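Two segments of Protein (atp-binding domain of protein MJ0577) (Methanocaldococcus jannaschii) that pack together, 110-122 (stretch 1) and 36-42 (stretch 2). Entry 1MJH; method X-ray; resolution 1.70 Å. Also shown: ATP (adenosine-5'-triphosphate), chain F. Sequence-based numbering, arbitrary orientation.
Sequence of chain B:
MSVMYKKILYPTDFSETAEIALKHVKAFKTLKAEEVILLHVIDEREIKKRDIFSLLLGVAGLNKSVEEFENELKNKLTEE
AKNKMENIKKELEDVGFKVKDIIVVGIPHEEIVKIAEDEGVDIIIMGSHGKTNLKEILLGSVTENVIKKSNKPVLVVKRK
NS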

# COMPACT_ATOMS: atom_id res chain seq x y z
N GLU B 110 6.73 -11.27 11.08
CA GLU B 110 8.09 -10.89 11.54
C GLU B 110 9.14 -11.08 10.50
O GLU B 110 10.01 -10.23 10.32
CB GLU B 110 8.41 -11.68 12.83
CG GLU B 110 7.49 -11.35 13.98
CD GLU B 110 7.91 -11.85 15.35
OE1 GLU B 110 8.81 -12.70 15.46
OE2 GLU B 110 7.33 -11.41 16.37
N GLU B 111 9.08 -12.20 9.73
CA GLU B 111 10.06 -12.42 8.70
C GLU B 111 9.91 -11.46 7.54
O GLU B 111 10.91 -11.06 6.91
CB GLU B 111 10.00 -13.88 8.17
CG GLU B 111 10.36 -14.89 9.26
CD GLU B 111 11.87 -14.90 9.49
OE1 GLU B 111 12.66 -14.43 8.66
OE2 GLU B 111 12.20 -15.40 10.58
N ILE B 112 8.66 -11.09 7.18
CA ILE B 112 8.51 -10.12 6.08
C ILE B 112 9.14 -8.79 6.44
O ILE B 112 9.86 -8.19 5.66
CB ILE B 112 7.01 -9.96 5.75
CG1 ILE B 112 6.48 -11.31 5.23
CG2 ILE B 112 6.77 -8.83 4.74
CD1 ILE B 112 4.92 -11.34 5.15
N VAL B 113 8.89 -8.36 7.71
CA VAL B 113 9.47 -7.08 8.14
C VAL B 113 11.00 -7.16 8.17
O VAL B 113 11.66 -6.24 7.71
CB VAL B 113 8.91 -6.72 9.53
CG1 VAL B 113 9.63 -5.51 10.13
CG2 VAL B 113 7.41 -6.38 9.39
N LYS B 114 11.53 -8.25 8.70
CA LYS B 114 12.98 -8.39 8.82
C LYS B 114 13.68 -8.42 7.46
O LYS B 114 14.71 -7.78 7.22
CB LYS B 114 13.26 -9.66 9.64
CG LYS B 114 14.67 -10.17 9.55
CD LYS B 114 14.85 -11.39 10.47
CE LYS B 114 15.96 -12.25 9.88
NZ LYS B 114 16.16 -13.52 10.64
N ILE B 115 13.11 -9.21 6.54
CA ILE B 115 13.70 -9.39 5.23
C ILE B 115 13.51 -8.16 4.38
O ILE B 115 14.41 -7.75 3.65
CB ILE B 115 13.14 -10.69 4.57
CG1 ILE B 115 13.75 -11.91 5.29
CG2 ILE B 115 13.52 -10.67 3.09
CD1 ILE B 115 13.11 -13.23 4.88
N ALA B 116 12.41 -7.37 4.54
CA ALA B 116 12.35 -6.13 3.81
C ALA B 116 13.49 -5.16 4.21
O ALA B 116 14.06 -4.54 3.30
CB ALA B 116 11.06 -5.39 4.13
N GLU B 117 13.75 -5.16 5.52
CA GLU B 117 14.88 -4.32 5.99
C GLU B 117 16.24 -4.88 5.57
O GLU B 117 17.07 -4.12 5.00
CB GLU B 117 14.72 -4.34 7.53
CG GLU B 117 15.91 -3.75 8.30
CD GLU B 117 16.14 -2.28 8.06
OE1 GLU B 117 15.20 -1.51 7.73
OE2 GLU B 117 17.31 -1.79 8.23
N ASP B 118 16.41 -6.21 5.66
CA ASP B 118 17.76 -6.79 5.37
C ASP B 118 18.13 -6.65 3.91
O ASP B 118 19.30 -6.40 3.53
CB ASP B 118 17.78 -8.23 5.88
CG ASP B 118 17.84 -8.41 7.38
OD1 ASP B 118 17.92 -7.43 8.15
OD2 ASP B 118 17.82 -9.52 7.95
N GLU B 119 17.14 -6.86 3.01
CA GLU B 119 17.36 -6.74 1.57
C GLU B 119 17.34 -5.32 1.03
O GLU B 119 17.56 -5.01 -0.15
CB GLU B 119 16.36 -7.68 0.82
CG GLU B 119 16.49 -9.15 1.27
CD GLU B 119 17.69 -9.87 0.64
OE1 GLU B 119 18.30 -9.36 -0.30
OE2 GLU B 119 18.00 -10.98 1.09
N GLY B 120 17.01 -4.29 1.81
CA GLY B 120 16.94 -2.91 1.36
C GLY B 120 15.92 -2.66 0.26
O GLY B 120 16.17 -1.94 -0.72
N VAL B 121 14.72 -3.22 0.42
CA VAL B 121 13.73 -3.04 -0.66
C VAL B 121 13.16 -1.63 -0.68
O VAL B 121 13.16 -0.99 0.36
CB VAL B 121 12.63 -4.11 -0.59
CG1 VAL B 121 13.24 -5.51 -0.45
CG2 VAL B 121 11.64 -3.88 0.53
N ASP B 122 12.60 -1.21 -1.79
CA ASP B 122 11.92 0.06 -2.01
C ASP B 122 10.39 -0.02 -1.75
O ASP B 122 9.79 1.05 -1.57
CB ASP B 122 12.16 0.49 -3.45
CG ASP B 122 13.66 0.70 -3.73
OD1 ASP B 122 14.22 1.62 -3.08
OD2 ASP B 122 14.31 -0.02 -4.54
PG ATP F . -5.07 -14.39 8.79
O1G ATP F . -4.93 -13.22 9.69
O2G ATP F . -3.79 -14.97 8.58
O3G ATP F . -6.05 -15.37 9.27
PB ATP F . -5.52 -13.97 5.90
O1B ATP F . -6.81 -13.81 5.21
O2B ATP F . -4.95 -15.29 5.61
O3B ATP F . -5.70 -13.71 7.44
PA ATP F . -2.93 -12.53 5.53
O1A ATP F . -2.77 -11.36 6.35
O2A ATP F . -2.25 -13.72 5.93
O3A ATP F . -4.55 -12.81 5.40
O5' ATP F . -2.59 -12.40 4.00
C5' ATP F . -2.21 -11.08 3.52
C4' ATP F . -1.00 -11.20 2.62
O4' ATP F . 0.16 -11.52 3.49
C3' ATP F . -0.99 -12.33 1.60
O3' ATP F . -1.73 -12.01 0.41
C2' ATP F . 0.53 -12.48 1.36
O2' ATP F . 0.97 -11.42 0.48
C1' ATP F . 1.08 -12.28 2.80
N9 ATP F . 1.33 -13.54 3.50
C8 ATP F . 0.54 -14.20 4.38
N7 ATP F . 1.11 -15.27 4.90
C5 ATP F . 2.28 -15.35 4.30
C6 ATP F . 3.30 -16.27 4.44
N6 ATP F . 3.17 -17.31 5.27
N1 ATP F . 4.39 -16.08 3.70
C2 ATP F . 4.52 -14.99 2.87
N3 ATP F . 3.59 -14.04 2.67
C4 ATP F . 2.50 -14.33 3.42
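Stretch 2 36-42: VILLHVI

The strand of stretch 2 packs against a helix through one set of side chains while its backbone reads the adenine of ATP: at V41, N donates to ATP N1 at 3.0 Å and O accepts from ATP N6 at 2.9 Å, both nearly straight, and the side chain of the same residue rests on E111, with V41 CG2 3.8 Å from E111 CB. Residues 36-42 are extended throughout, part of a longer strand, and run roughly antiparallel to helix 110-118, at 148° between N-to-C directions with the axes 9.3 Å apart at closest approach. The register follows from this direction: V41 lies by E111, L39 by I112 and I37 by E119, with CA-CA separations of 7.2, 7.8 and 8.0 Å. Strand alternation sends the CA-to-CB bonds of I37, L39 and V41 toward the helix, whereas those of V36 and H40 point away. L39, in the middle, meets two isoleucines: its CD1 is 3.7 Å from I115 CD1 and its CD2 is 4.0 Å from I112 CG1. The CA-to-CB bond of I112 points sideways to the strand, and its CD1 lies 3.9 Å from ATP N3. I37 covers the far end of the contact. Its CG2 lies 4.3 Å from I115 CG2, and its CG1 lies 4.1 Å from E119 CB and 4.0 Å from V121 CG1. V121 comes within reach after a Schellman turn, in which G120 takes positive phi (61°) and the bonds G120 N to E117 O and V121 N to A116 O, each 3.2 Å, close the last turn. E111 packs through its aliphatic base; its CA-to-CB bond points toward the strand, but the end of the side chain leads away. No hydrogen bond joins the two stretches, and this 329 Å² contact rests largely on side-chain packing.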

# COMPACT_ATOMS: atom_id res chain seq x y z
N VAL B 36 13.09 -8.62 -7.84
CA VAL B 36 12.04 -9.03 -6.89
C VAL B 36 12.63 -9.96 -5.86
O VAL B 36 13.29 -10.99 -6.20
CB VAL B 36 10.83 -9.70 -7.57
CG1 VAL B 36 9.83 -10.18 -6.51
CG2 VAL B 36 10.19 -8.70 -8.50
N ILE B 37 12.39 -9.74 -4.57
CA ILE B 37 12.64 -10.66 -3.50
C ILE B 37 11.37 -11.50 -3.31
O ILE B 37 10.37 -10.90 -2.92
CB ILE B 37 13.02 -10.00 -2.15
CG1 ILE B 37 14.11 -8.97 -2.31
CG2 ILE B 37 13.42 -11.08 -1.14
CD1 ILE B 37 15.34 -9.38 -3.12
N LEU B 38 11.41 -12.78 -3.73
CA LEU B 38 10.17 -13.57 -3.64
C LEU B 38 10.21 -14.41 -2.41
O LEU B 38 11.16 -15.22 -2.20
CB LEU B 38 10.14 -14.43 -4.95
CG LEU B 38 9.09 -15.56 -4.89
CD1 LEU B 38 7.67 -14.93 -5.01
CD2 LEU B 38 9.25 -16.50 -6.09
N LEU B 39 9.29 -14.14 -1.49
CA LEU B 39 9.39 -14.75 -0.16
C LEU B 39 8.20 -15.57 0.28
O LEU B 39 7.09 -15.06 0.17
CB LEU B 39 9.59 -13.56 0.83
CG LEU B 39 9.52 -13.96 2.29
CD1 LEU B 39 10.66 -14.90 2.70
CD2 LEU B 39 9.65 -12.67 3.15
N HIS B 40 8.40 -16.80 0.76
CA HIS B 40 7.36 -17.56 1.43
C HIS B 40 7.82 -17.95 2.83
O HIS B 40 9.00 -18.36 2.97
CB HIS B 40 6.94 -18.83 0.61
CG HIS B 40 5.88 -19.58 1.36
ND1 HIS B 40 5.99 -20.80 1.96
CD2 HIS B 40 4.62 -19.24 1.62
CE1 HIS B 40 4.83 -21.15 2.53
NE2 HIS B 40 3.95 -20.18 2.34
N VAL B 41 6.94 -17.72 3.79
CA VAL B 41 7.26 -18.08 5.18
C VAL B 41 6.44 -19.29 5.55
O VAL B 41 5.20 -19.29 5.65
CB VAL B 41 6.95 -16.97 6.21
CG1 VAL B 41 7.33 -17.35 7.65
CG2 VAL B 41 7.73 -15.73 5.81
N ILE B 42 7.17 -20.36 5.97
CA ILE B 42 6.48 -21.46 6.63
C ILE B 42 6.17 -21.13 8.08
O ILE B 42 7.10 -20.86 8.86
CB ILE B 42 7.38 -22.73 6.65
CG1 ILE B 42 7.84 -23.02 5.23
CG2 ILE B 42 6.65 -23.92 7.26
CD1 ILE B 42 6.76 -23.17 4.21